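Local coordinates for protein Keto/oxoacid ferredoxin oxidoreductase, gamma subunit (Geobacter sulfurreducens, PDB 3ON3) that probably serves as the gamma subunit of an oxidoreductase that oxidises keto or oxo acids and passes the electrons to ferredoxin, at residues B[96-99]-B[100-103]; B[137-140]-B[141-145]; B[147-150]-B[151-155]. All coordinates share one frame; numbering follows the deposited sequence.

Contact 1 (B[96-99]-B[100-103])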
ATOM      1  N   LEU B  96     -12.787   4.137 -16.191  1.00 47.55           N
ATOM      2  CA  LEU B  96     -13.824   3.472 -15.420  1.00 40.15           C
ATOM      3  C   LEU B  96     -14.272   4.372 -14.290  1.00 38.44           C
ATOM      4  O   LEU B  96     -13.462   4.784 -13.440  1.00 41.62           O
ATOM      5  CB  LEU B  96     -13.303   2.146 -14.856  1.00 45.79           C
ATOM      6  CG  LEU B  96     -14.173   1.413 -13.826  1.00 45.25           C
ATOM      7  CD1 LEU B  96     -15.449   0.826 -14.475  1.00 36.70           C
ATOM      8  CD2 LEU B  96     -13.379   0.328 -13.131  1.00 43.05           C
ATOM      9  N   VAL B  97     -15.563   4.669 -14.270  1.00 39.29           N
ATOM     10  CA  VAL B  97     -16.111   5.538 -13.236  1.00 51.12           C
ATOM     11  C   VAL B  97     -17.308   4.885 -12.559  1.00 47.83           C
ATOM     12  O   VAL B  97     -17.859   3.929 -13.081  1.00 43.82           O
ATOM     13  CB  VAL B  97     -16.500   6.934 -13.807  1.00 51.55           C
ATOM     14  CG1 VAL B  97     -15.329   7.541 -14.567  1.00 49.03           C
ATOM     15  CG2 VAL B  97     -17.728   6.843 -14.721  1.00 53.43           C
ATOM     16  N   ASP B  98     -17.689   5.388 -11.389  1.00 47.02           N
ATOM     17  CA  ASP B  98     -18.975   5.035 -10.809  1.00 47.06           C
ATOM     18  C   ASP B  98     -20.057   5.938 -11.407  1.00 56.05           C
ATOM     19  O   ASP B  98     -19.886   7.157 -11.484  1.00 54.91           O
ATOM     20  CB  ASP B  98     -18.959   5.140  -9.286  1.00 48.59           C
ATOM     21  CG  ASP B  98     -20.331   4.890  -8.674  1.00 53.18           C
ATOM     22  OD1 ASP B  98     -21.271   5.637  -8.995  1.00 58.57           O
ATOM     23  OD2 ASP B  98     -20.481   3.947  -7.878  1.00 51.60           O
ATOM     24  N   SER B  99     -21.164   5.340 -11.838  1.00 57.02           N
ATOM     25  CA  SER B  99     -22.166   6.074 -12.616  1.00 60.57           C
ATOM     26  C   SER B  99     -23.142   6.892 -11.775  1.00 65.86           C
ATOM     27  O   SER B  99     -23.752   7.840 -12.270  1.00 65.42           O
ATOM     28  CB  SER B  99     -22.938   5.126 -13.535  1.00 53.21           C
ATOM     29  OG  SER B  99     -23.648   4.166 -12.781  1.00 62.81           O
ATOM     30  N   ASP B 100     -23.304   6.508 -10.514  1.00 67.28           N
ATOM     31  CA  ASP B 100     -24.149   7.251  -9.589  1.00 63.02           C
ATOM     32  C   ASP B 100     -23.479   8.566  -9.209  1.00 62.36           C
ATOM     33  O   ASP B 100     -24.126   9.609  -9.142  1.00 65.15           O
ATOM     34  CB  ASP B 100     -24.417   6.421  -8.328  1.00 59.08           C
ATOM     35  CG  ASP B 100     -25.437   5.318  -8.562  1.00 62.49           C
ATOM     36  OD1 ASP B 100     -25.153   4.146  -8.226  1.00 56.42           O
ATOM     37  OD2 ASP B 100     -26.529   5.625  -9.087  1.00 66.03           O
ATOM     38  N   LEU B 101     -22.171   8.503  -8.984  1.00 54.19           N
ATOM     39  CA  LEU B 101     -21.432   9.614  -8.421  1.00 56.96           C
ATOM     40  C   LEU B 101     -20.679  10.426  -9.461  1.00 63.60           C
ATOM     41  O   LEU B 101     -20.492  11.626  -9.298  1.00 63.13           O
ATOM     42  CB  LEU B 101     -20.473   9.100  -7.358  1.00 59.54           C
ATOM     43  CG  LEU B 101     -21.204   8.589  -6.119  1.00 69.37           C
ATOM     44  CD1 LEU B 101     -20.641   7.257  -5.666  1.00 71.67           C
ATOM     45  CD2 LEU B 101     -21.164   9.626  -5.002  1.00 74.93           C
ATOM     46  N   VAL B 102     -20.234   9.775 -10.524  1.00 60.22           N
ATOM     47  CA  VAL B 102     -19.617  10.505 -11.614  1.00 55.05           C
ATOM     48  C   VAL B 102     -20.679  10.718 -12.681  1.00 64.14           C
ATOM     49  O   VAL B 102     -20.828   9.908 -13.593  1.00 62.41           O
ATOM     50  CB  VAL B 102     -18.396   9.764 -12.186  1.00 53.55           C
ATOM     51  CG1 VAL B 102     -17.834  10.499 -13.398  1.00 53.04           C
ATOM     52  CG2 VAL B 102     -17.322   9.585 -11.098  1.00 43.32           C
ATOM     53  N   THR B 103     -21.430  11.808 -12.544  1.00 64.88           N
ATOM     54  CA  THR B 103     -22.544  12.097 -13.437  1.00 69.96           C
ATOM     55  C   THR B 103     -22.129  13.031 -14.560  1.00 71.02           C
ATOM     56  O   THR B 103     -22.756  13.055 -15.617  1.00 74.83           O
ATOM     57  CB  THR B 103     -23.728  12.717 -12.676  1.00 79.06           C
ATOM     58  OG1 THR B 103     -23.297  13.908 -12.007  1.00 91.20           O
ATOM     59  CG2 THR B 103     -24.266  11.738 -11.649  1.00 78.02           C
TER
HETATM   60  O   HOH W   1     -23.406   8.856 -14.692  1.00 63.61           O

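Contact 2 (B[137-140]-B[141-145])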
ATOM      1  N   GLY B 137     -12.172  -5.861  -9.822  1.00 33.16           N
ATOM      2  CA  GLY B 137     -12.702  -6.862 -10.749  1.00 26.52           C
ATOM      3  C   GLY B 137     -13.019  -6.202 -12.082  1.00 27.38           C
ATOM      4  O   GLY B 137     -12.709  -6.723 -13.166  1.00 36.61           O
ATOM      5  N   ALA B 138     -13.617  -5.023 -12.003  1.00 27.77           N
ATOM      6  CA  ALA B 138     -13.943  -4.279 -13.220  1.00 32.37           C
ATOM      7  C   ALA B 138     -12.682  -3.901 -13.995  1.00 34.80           C
ATOM      8  O   ALA B 138     -12.645  -4.053 -15.214  1.00 39.88           O
ATOM      9  CB  ALA B 138     -14.768  -3.059 -12.898  1.00 25.89           C
HETATM   10  N   MSE B 139     -11.657  -3.429 -13.283  1.00 36.26           N
HETATM   11  CA  MSE B 139     -10.415  -2.965 -13.900  1.00 34.77           C
HETATM   12  C   MSE B 139      -9.656  -4.097 -14.572  1.00 35.64           C
HETATM   13  O   MSE B 139      -8.977  -3.884 -15.576  1.00 39.29           O
HETATM   14  CB  MSE B 139      -9.485  -2.327 -12.854  1.00 31.23           C
HETATM   15  CG  MSE B 139      -9.475  -0.831 -12.858  1.00 60.79           C
HETATM   16 SE   MSE B 139      -9.095   0.011 -14.595  0.77 64.13          SE
HETATM   17  CE  MSE B 139     -10.380   1.405 -14.286  1.00 39.79           C
ATOM     18  N   VAL B 140      -9.735  -5.286 -13.982  1.00 38.37           N
ATOM     19  CA  VAL B 140      -9.098  -6.482 -14.543  1.00 31.09           C
ATOM     20  C   VAL B 140      -9.810  -6.870 -15.834  1.00 32.42           C
ATOM     21  O   VAL B 140      -9.164  -7.106 -16.853  1.00 35.08           O
ATOM     22  CB  VAL B 140      -9.090  -7.663 -13.515  1.00 24.90           C
ATOM     23  CG1 VAL B 140      -8.613  -8.987 -14.150  1.00 24.04           C
ATOM     24  CG2 VAL B 140      -8.226  -7.298 -12.269  1.00 27.60           C
ATOM     25  N   ALA B 141     -11.142  -6.939 -15.780  1.00 34.10           N
ATOM     26  CA  ALA B 141     -11.949  -7.189 -16.977  1.00 42.02           C
ATOM     27  C   ALA B 141     -11.585  -6.246 -18.130  1.00 40.47           C
ATOM     28  O   ALA B 141     -11.283  -6.707 -19.233  1.00 39.99           O
ATOM     29  CB  ALA B 141     -13.440  -7.095 -16.670  1.00 33.34           C
ATOM     30  N   LEU B 142     -11.564  -4.938 -17.860  1.00 39.61           N
ATOM     31  CA  LEU B 142     -11.348  -3.931 -18.912  1.00 41.37           C
ATOM     32  C   LEU B 142      -9.923  -3.819 -19.470  1.00 34.66           C
ATOM     33  O   LEU B 142      -9.746  -3.553 -20.642  1.00 41.66           O
ATOM     34  CB  LEU B 142     -11.826  -2.540 -18.457  1.00 43.64           C
ATOM     35  CG  LEU B 142     -13.302  -2.373 -18.097  1.00 48.58           C
ATOM     36  CD1 LEU B 142     -13.536  -1.023 -17.450  1.00 45.06           C
ATOM     37  CD2 LEU B 142     -14.229  -2.563 -19.332  1.00 43.06           C
ATOM     38  N   THR B 143      -8.902  -4.020 -18.646  1.00 36.99           N
ATOM     39  CA  THR B 143      -7.528  -3.808 -19.109  1.00 34.40           C
ATOM     40  C   THR B 143      -6.884  -5.071 -19.656  1.00 38.12           C
ATOM     41  O   THR B 143      -6.037  -5.013 -20.549  1.00 40.45           O
ATOM     42  CB  THR B 143      -6.632  -3.258 -17.981  1.00 32.78           C
ATOM     43  OG1 THR B 143      -6.619  -4.182 -16.878  1.00 31.47           O
ATOM     44  CG2 THR B 143      -7.143  -1.907 -17.506  1.00 24.15           C
ATOM     45  N   GLY B 144      -7.287  -6.215 -19.106  1.00 40.70           N
ATOM     46  CA  GLY B 144      -6.630  -7.477 -19.374  1.00 36.83           C
ATOM     47  C   GLY B 144      -5.155  -7.444 -19.010  1.00 31.38           C
ATOM     48  O   GLY B 144      -4.373  -8.175 -19.579  1.00 37.17           O
ATOM     49  N   VAL B 145      -4.764  -6.600 -18.060  1.00 35.05           N
ATOM     50  CA  VAL B 145      -3.342  -6.471 -17.745  1.00 45.89           C
ATOM     51  C   VAL B 145      -2.817  -7.697 -16.976  1.00 51.47           C
ATOM     52  O   VAL B 145      -1.660  -8.100 -17.145  1.00 43.63           O
ATOM     53  CB  VAL B 145      -2.998  -5.121 -17.017  1.00 52.04           C
ATOM     54  CG1 VAL B 145      -3.531  -5.099 -15.590  1.00 49.33           C
ATOM     55  CG2 VAL B 145      -1.509  -4.887 -17.019  1.00 50.96           C
TER

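Contact 3 (B[147-150]-B[151-155])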
ATOM      1  N   SER B 147      -4.111 -11.842 -15.531  1.00 33.28           N
ATOM      2  CA  SER B 147      -5.121 -12.887 -15.679  1.00 38.06           C
ATOM      3  C   SER B 147      -6.150 -12.733 -14.574  1.00 31.50           C
ATOM      4  O   SER B 147      -5.846 -12.205 -13.503  1.00 32.80           O
ATOM      5  CB  SER B 147      -4.495 -14.291 -15.629  1.00 41.31           C
ATOM      6  OG  SER B 147      -3.846 -14.521 -14.380  1.00 41.66           O
ATOM      7  N   LYS B 148      -7.366 -13.189 -14.842  1.00 35.88           N
ATOM      8  CA  LYS B 148      -8.415 -13.186 -13.837  1.00 33.36           C
ATOM      9  C   LYS B 148      -7.966 -14.023 -12.637  1.00 36.02           C
ATOM     10  O   LYS B 148      -8.225 -13.657 -11.490  1.00 30.25           O
ATOM     11  CB  LYS B 148      -9.730 -13.726 -14.423  1.00 30.58           C
ATOM     12  CG  LYS B 148     -10.903 -13.755 -13.427  1.00 32.74           C
ATOM     13  CD  LYS B 148     -12.104 -14.579 -13.955  1.00 30.93           C
ATOM     14  CE  LYS B 148     -13.357 -14.383 -13.093  1.00 29.89           C
ATOM     15  NZ  LYS B 148     -14.427 -15.430 -13.351  1.00 34.35           N
ATOM     16  N   GLU B 149      -7.272 -15.131 -12.907  1.00 33.79           N
ATOM     17  CA  GLU B 149      -6.767 -15.981 -11.833  1.00 36.66           C
ATOM     18  C   GLU B 149      -5.770 -15.250 -10.921  1.00 38.22           C
ATOM     19  O   GLU B 149      -5.874 -15.345  -9.694  1.00 40.80           O
ATOM     20  CB  GLU B 149      -6.172 -17.308 -12.362  1.00 31.07           C
ATOM     21  CG  GLU B 149      -5.500 -18.157 -11.268  1.00 32.11           C
ATOM     22  CD  GLU B 149      -4.846 -19.465 -11.754  1.00 44.47           C
ATOM     23  OE1 GLU B 149      -4.793 -19.738 -12.970  1.00 42.35           O
ATOM     24  OE2 GLU B 149      -4.372 -20.235 -10.889  1.00 56.52           O
ATOM     25  N   ALA B 150      -4.818 -14.534 -11.525  1.00 32.22           N
ATOM     26  CA  ALA B 150      -3.814 -13.762 -10.783  1.00 31.53           C
ATOM     27  C   ALA B 150      -4.481 -12.773  -9.842  1.00 35.72           C
ATOM     28  O   ALA B 150      -4.140 -12.673  -8.661  1.00 32.68           O
ATOM     29  CB  ALA B 150      -2.888 -13.011 -11.746  1.00 29.08           C
ATOM     30  N   ALA B 151      -5.436 -12.034 -10.383  1.00 34.58           N
ATOM     31  CA  ALA B 151      -6.127 -11.005  -9.622  1.00 28.87           C
ATOM     32  C   ALA B 151      -6.971 -11.609  -8.515  1.00 31.70           C
ATOM     33  O   ALA B 151      -7.023 -11.076  -7.395  1.00 33.09           O
ATOM     34  CB  ALA B 151      -6.995 -10.118 -10.557  1.00 30.11           C
ATOM     35  N   GLU B 152      -7.646 -12.712  -8.828  1.00 27.84           N
ATOM     36  CA  GLU B 152      -8.474 -13.382  -7.837  1.00 34.75           C
ATOM     37  C   GLU B 152      -7.620 -13.852  -6.644  1.00 39.84           C
ATOM     38  O   GLU B 152      -7.999 -13.669  -5.489  1.00 32.40           O
ATOM     39  CB  GLU B 152      -9.200 -14.593  -8.436  1.00 31.17           C
ATOM     40  CG  GLU B 152     -10.250 -15.155  -7.474  1.00 35.55           C
ATOM     41  CD  GLU B 152     -10.860 -16.483  -7.902  1.00 43.73           C
ATOM     42  OE1 GLU B 152     -10.363 -17.125  -8.861  1.00 44.22           O
ATOM     43  OE2 GLU B 152     -11.842 -16.886  -7.250  1.00 38.48           O
ATOM     44  N   LYS B 153      -6.489 -14.489  -6.941  1.00 40.03           N
ATOM     45  CA  LYS B 153      -5.569 -14.968  -5.907  1.00 37.79           C
ATOM     46  C   LYS B 153      -5.066 -13.804  -5.074  1.00 36.71           C
ATOM     47  O   LYS B 153      -5.098 -13.863  -3.846  1.00 39.61           O
ATOM     48  CB  LYS B 153      -4.384 -15.714  -6.515  1.00 38.81           C
ATOM     49  CG  LYS B 153      -4.705 -17.125  -7.015  1.00 46.15           C
ATOM     50  CD  LYS B 153      -3.432 -17.890  -7.288  1.00 51.34           C
ATOM     51  CE  LYS B 153      -3.713 -19.300  -7.747  1.00 62.81           C
ATOM     52  NZ  LYS B 153      -2.456 -20.090  -7.870  1.00 69.33           N
ATOM     53  N   ALA B 154      -4.615 -12.747  -5.750  1.00 34.56           N
ATOM     54  CA  ALA B 154      -4.216 -11.506  -5.069  1.00 37.54           C
ATOM     55  C   ALA B 154      -5.311 -10.886  -4.200  1.00 38.51           C
ATOM     56  O   ALA B 154      -5.033 -10.462  -3.081  1.00 40.13           O
ATOM     57  CB  ALA B 154      -3.658 -10.469  -6.071  1.00 33.23           C
ATOM     58  N   VAL B 155      -6.544 -10.817  -4.708  1.00 36.87           N
ATOM     59  CA  VAL B 155      -7.648 -10.288  -3.915  1.00 31.06           C
ATOM     60  C   VAL B 155      -7.821 -11.115  -2.648  1.00 34.29           C
ATOM     61  O   VAL B 155      -7.835 -10.591  -1.541  1.00 38.39           O
ATOM     62  CB  VAL B 155      -9.009 -10.297  -4.650  1.00 31.06           C
ATOM     63  CG1 VAL B 155     -10.134  -9.979  -3.672  1.00 30.29           C
ATOM     64  CG2 VAL B 155      -9.046  -9.307  -5.810  1.00 29.78           C
TER

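Contact 1 (B[96-99]-B[100-103])
Asp-98 reaches forward from the end of its strand into the turn made by Asp-100 and Leu-101. With CG anti to the backbone N (chi1 175°), its side chain leaves CB and brings Asp-98 CG within 3.8 Å of Leu-101 CD1, so an apolar methyl lies beside the carboxylate. At the tip, Asp-98 OD1 accepts from Leu-101 N at 3.0 Å; this donor approaches on the anti side, 31° out of the carboxylate plane. Asp-98 OD1 also takes a weak bond from Asp-100 N at 2.7 Å, bent to 126°. The second oxygen, OD2, turns away to the backbone N of Ile-118. The main chain closes the turn where Val-102 N donates to Asp-98 O at 2.8 Å. Together with the OD1 bonds, this fits an Asx motif. Across the turn Val-102 CB rests 3.8 Å from Val-97 CB, the two side chains crossing at about a right angle. A water donates to both Ser-99 O and Val-102 O. The turn follows strand 93-98: Leu-101 touches Ile-118 of helix 117-125, Val-102 packs on Gln-79 and Cys-82 of helix 79-85, and Val-97 meets Ala-114 of strand 111-115.

Contact 2 (B[137-140]-B[141-145])
Gly-137 to Thr-143 form the last turns of helix 131-143, where Ala-141, Leu-142 and Thr-143 each donate a backbone N-H to the carbonyl four residues earlier and Gly-144, just past the helix end, continues the pattern, the bond from Ala-141 N to Gly-137 O being nearly straight at 173° and those from Thr-143 and Gly-144 more bent.

Thr-143 is the side chain that engages most closely. Its chi1 of 59° sets OG1 between the backbone N and the carbonyl carbon, from where Thr-143 OG1 donates to Met-139 O at 2.7 Å. Met-139 O also receives Thr-143 N at 3.1 Å, and the two donors come from opposite faces of the carbonyl plane. One acceptor is therefore gripped twice by one residue. Thr-143 OG1 in turn accepts from Val-145 N at 3.3 Å, linking the helix to the chain that leaves it. The methyl CG2 of Thr-143 lies 4.0 Å from SE of Met-139, a selenomethionine whose chain bends at chi2 and chi3 and which packs on Phe-10, Ala-73 and Leu-75 of the sheet. Leu-142 CG lies 3.4 Å from Ala-138 O, while Leu-142 and Ala-138 both touch Leu-96 of strand 93-98 and Ala-178 of helix 164-181.

Gly-144 N still bonds to Val-140 O, although this glycine has already left helical angles with a positive phi. A positive-phi glycine following the last helical turn is a common way to end a helix, and here an ST turn at Thr-143 overlaps that ending.

Contact 3 (B[147-150]-B[151-155])
Lys-153 N donates to Glu-149 O at 2.9 Å with an angle of 168°, and Glu-152 N reaches Lys-148 O at the same length. Both belong to the opening turns of helix 148-157, where Ala-151 N to Ser-147 O and Ala-154 N to Ala-150 O complete the run of four such bonds across the two segments. Just before the helix, Ser-147 is its N-cap: Ser-147 OG accepts from Ala-150 N at 3.0 Å, supplying an acceptor to an N-H of the first turn that has no preceding helical carbonyl.

Glu-149 and Lys-153 lie side by side and point the same way. Glu-149 starts with CG anti to its amide nitrogen (chi1 174°) and stays extended, which carries Glu-149 OE2 along the lysine until it is 3.6 Å from Lys-153 NZ, a salt bridge. Lys-153 CE is nearer, 3.3 Å from Glu-149 OE2, so the carboxylate meets the aliphatic end of the lysine as well as its ammonium. Nearer the backbone, Lys-153 CG lies 3.4 Å from Glu-149 O. Two alanines pack inward: Ala-151 against Val-140 and Phe-171, Ala-154 on Ile-24 and Ala-28 of helix 18-32.

Lys-148 NZ hydrogen-bonds to Gln-172 OE1, with a cation-pi contact to Phe-175, and Glu-152 OE2 forms a salt bridge with Arg-168 NH1. Ser-147 supplies an acceptor at the amino end, and the negative charge of Glu-149 in the first turn would probably interact favourably with the helix dipole. Of the charged side chains, Glu-149 and Lys-153 pair within the helix, whereas Lys-148 and Glu-152 tie it to helix 164-181.

Overall arrangement
The three contacts follow one another in sequence, and each touches the next. Contacts 1 and 2 have centres about 17 Å apart and meet through Leu-96 of strand 93-98, whose CD2 lies 3.7 Å from Ala-138 CB, joining helix 131-143 to the mixed sheet. Contacts 2 and 3, centres about 11 Å apart, sit on consecutive helices that pack where Val-140 CG2 comes 3.5 Å from Ala-151 CB. Contacts 1 and 3 lie on opposite sides of the chain's centre and do not touch; their nearest atoms are about 13 Å apart. Helix 131-143 thus lies between the sheet and helix 148-157, and helix 164-181 touches both helices.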